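Local coordinates for protein putative thiosugar synthase (Amycolatopsis orientalis, PDB 4N6F) that probably acts as a thiosugar synthase of the ThiG thiazole synthase type, binding a phosphorylated sugar in a TIM barrel, at residues Glu91-Ser96 and Leu111-Asp116. Numbering follows the deposited sequence.
Sequences ESALRS and LDVRGD. With F6R (fructose -6-phosphate), chain F.
A single methyl group carries almost the whole contact: CB of Ala93, pointing at segment 111-116, is the one side-chain atom of helix segment 91-96 to come within 4.5 Å of it. It meets the backbone oxygen Asp112 O at 3.9 Å and the branch Val113 CG2 at 4.1 Å. No hydrogen bond crosses, and only 86 Å² is buried. Val113 presents this branch because CG1 lies anti to the backbone N (chi1 -179°), which sets CG2 beside that N; Val113 also touches Thr125 of helix 122-134. On the helix, Ser92 O accepts from Ser96 N and, at 3.1 Å, from Ser96 OG, the two donors reaching it from opposite faces of its plane. In the parallel TIM barrel of the ThiG family, Ala93 sits near the start of helix 90-104, which follows strand 79-83, and its methyl therefore meets the loop leaving the C-terminal end of neighbouring strand 108-111, where the barrel binds its sugar phosphate. Asp112 and Arg114 project from this loop into the fructose 6-phosphate pocket. The side chain of Arg114, extended from CG to NE, brings NH2 to F6R O4 at 2.7 Å (N-H...O 146°), while the bonds from NH1 and NH2 to O3 are weak, their angles 130° at most. NH2 also forms a salt bridge with Asp112 OD1 at 3.1 Å; the oxygen lies near the guanidinium plane but is met from above its own carboxylate plane. Arg162 pairs with OD1 as well, while Asp112 OD2 approaches F6R C1 at 3.1 Å. A leucine in place of Arg114 would probably cost F6R O4 and O3 their guanidinium donors and leave Asp112 OD1 without one of its two arginine partners. Arg114 NH1 also donates to Asn118 OD1, later in the same loop.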
loop_
_atom_site.group_PDB
_atom_site.type_symbol
_atom_site.label_atom_id
_atom_site.label_comp_id
_atom_site.label_asym_id
_atom_site.label_seq_id
_atom_site.Cartn_x
_atom_site.Cartn_y
_atom_site.Cartn_z
ATOM N N GLU A 91 -1.489 14.270 -35.343
ATOM C CA GLU A 91 -0.859 15.434 -35.975
ATOM C C GLU A 91 -0.659 16.552 -34.964
ATOM O O GLU A 91 0.398 17.183 -34.905
ATOM C CB GLU A 91 -1.726 15.948 -37.141
ATOM N N SER A 92 -1.693 16.796 -34.168
ATOM C CA SER A 92 -1.660 17.866 -33.174
ATOM C C SER A 92 -0.606 17.584 -32.091
ATOM O O SER A 92 0.091 18.505 -31.639
ATOM C CB SER A 92 -3.047 18.052 -32.559
ATOM O OG SER A 92 -3.046 19.094 -31.591
ATOM N N ALA A 93 -0.488 16.310 -31.700
ATOM C CA ALA A 93 0.530 15.881 -30.734
ATOM C C ALA A 93 1.941 16.101 -31.278
ATOM O O ALA A 93 2.814 16.610 -30.568
ATOM C CB ALA A 93 0.327 14.418 -30.350
ATOM N N LEU A 94 2.159 15.733 -32.541
ATOM C CA LEU A 94 3.451 15.976 -33.187
ATOM C C LEU A 94 3.788 17.456 -33.227
ATOM O O LEU A 94 4.921 17.852 -32.957
ATOM C CB LEU A 94 3.471 15.414 -34.610
ATOM C CG LEU A 94 3.479 13.890 -34.700
ATOM C CD1 LEU A 94 3.203 13.444 -36.130
ATOM C CD2 LEU A 94 4.801 13.322 -34.191
ATOM N N ARG A 95 2.800 18.279 -33.558
ATOM C CA ARG A 95 3.023 19.721 -33.622
ATOM C C ARG A 95 3.256 20.327 -32.248
ATOM O O ARG A 95 4.122 21.173 -32.105
ATOM C CB ARG A 95 1.871 20.424 -34.338
ATOM C CG ARG A 95 1.824 20.120 -35.827
ATOM C CD ARG A 95 0.565 20.690 -36.457
ATOM N NE ARG A 95 0.609 22.148 -36.411
ATOM C CZ ARG A 95 1.224 22.917 -37.306
ATOM N NH1 ARG A 95 1.219 24.236 -37.150
ATOM N NH2 ARG A 95 1.831 22.384 -38.359
ATOM N N SER A 96 2.510 19.888 -31.240
ATOM C CA SER A 96 2.738 20.371 -29.873
ATOM C C SER A 96 4.173 20.116 -29.447
ATOM O O SER A 96 4.834 20.997 -28.892
ATOM C CB SER A 96 1.798 19.687 -28.884
ATOM O OG SER A 96 0.472 20.138 -29.069
ATOM N N LEU A 111 4.082 11.880 -23.831
ATOM C CA LEU A 111 3.434 11.726 -25.127
ATOM C C LEU A 111 2.116 11.009 -24.963
ATOM O O LEU A 111 2.070 9.865 -24.488
ATOM C CB LEU A 111 4.336 10.948 -26.080
ATOM C CG LEU A 111 3.756 10.600 -27.453
ATOM C CD1 LEU A 111 3.439 11.854 -28.255
ATOM C CD2 LEU A 111 4.731 9.709 -28.202
ATOM N N ASP A 112 1.045 11.693 -25.358
ATOM C CA ASP A 112 -0.308 11.169 -25.291
ATOM C C ASP A 112 -0.982 11.349 -26.656
ATOM O O ASP A 112 -1.013 12.460 -27.207
ATOM C CB ASP A 112 -1.101 11.914 -24.215
ATOM C CG ASP A 112 -0.732 11.479 -22.809
ATOM O OD1 ASP A 112 -0.969 10.315 -22.467
ATOM O OD2 ASP A 112 -0.220 12.308 -22.025
ATOM N N VAL A 113 -1.458 10.237 -27.211
ATOM C CA VAL A 113 -2.241 10.212 -28.437
ATOM C C VAL A 113 -3.446 9.323 -28.155
ATOM O O VAL A 113 -3.315 8.100 -28.069
ATOM C CB VAL A 113 -1.440 9.630 -29.613
ATOM C CG1 VAL A 113 -2.267 9.648 -30.891
ATOM C CG2 VAL A 113 -0.149 10.409 -29.811
ATOM N N ARG A 114 -4.614 9.939 -27.997
ATOM C CA ARG A 114 -5.805 9.218 -27.537
ATOM C C ARG A 114 -6.955 9.217 -28.532
ATOM O O ARG A 114 -7.112 10.152 -29.317
ATOM C CB ARG A 114 -6.286 9.812 -26.221
ATOM C CG ARG A 114 -5.171 9.926 -25.212
ATOM C CD ARG A 114 -5.674 10.291 -23.836
ATOM N NE ARG A 114 -4.570 10.266 -22.884
ATOM C CZ ARG A 114 -4.671 10.549 -21.593
ATOM N NH1 ARG A 114 -5.846 10.890 -21.064
ATOM N NH2 ARG A 114 -3.586 10.489 -20.826
ATOM N N GLY A 115 -7.745 8.144 -28.486
ATOM C CA GLY A 115 -9.038 8.093 -29.157
ATOM C C GLY A 115 -10.045 8.950 -28.407
ATOM O O GLY A 115 -9.786 9.393 -27.283
ATOM N N ASP A 116 -11.202 9.183 -29.023
ATOM C CA ASP A 116 -12.226 10.051 -28.424
ATOM C C ASP A 116 -12.812 9.484 -27.120
ATOM O O ASP A 116 -13.403 10.228 -26.335
ATOM C CB ASP A 116 -13.346 10.380 -29.436
ATOM C CG ASP A 116 -13.068 11.660 -30.238
ATOM O OD1 ASP A 116 -11.887 11.978 -30.507
ATOM O OD2 ASP A 116 -14.041 12.355 -30.596
HETATM C C1 F6R F . -1.358 12.637 -19.161
HETATM C C2 F6R F . -2.144 13.083 -17.960
HETATM C C3 F6R F . -3.535 12.576 -17.668
HETATM C C4 F6R F . -3.417 11.161 -17.098
HETATM C C5 F6R F . -4.712 10.720 -16.410
HETATM C C6 F6R F . -4.450 9.614 -15.407
HETATM O O2 F6R F . -1.629 13.850 -17.143
HETATM O O3 F6R F . -4.412 12.577 -18.799
HETATM O O4 F6R F . -3.121 10.242 -18.161
HETATM O O5 F6R F . -5.335 11.804 -15.725
HETATM O O6 F6R F . -5.703 9.142 -14.927
HETATM P P F6R F . -6.317 9.561 -13.517
HETATM O O1P F6R F . -6.819 10.953 -13.761
HETATM O O2P F6R F . -5.201 9.495 -12.510
HETATM O O3P F6R F . -7.340 8.481 -13.311
#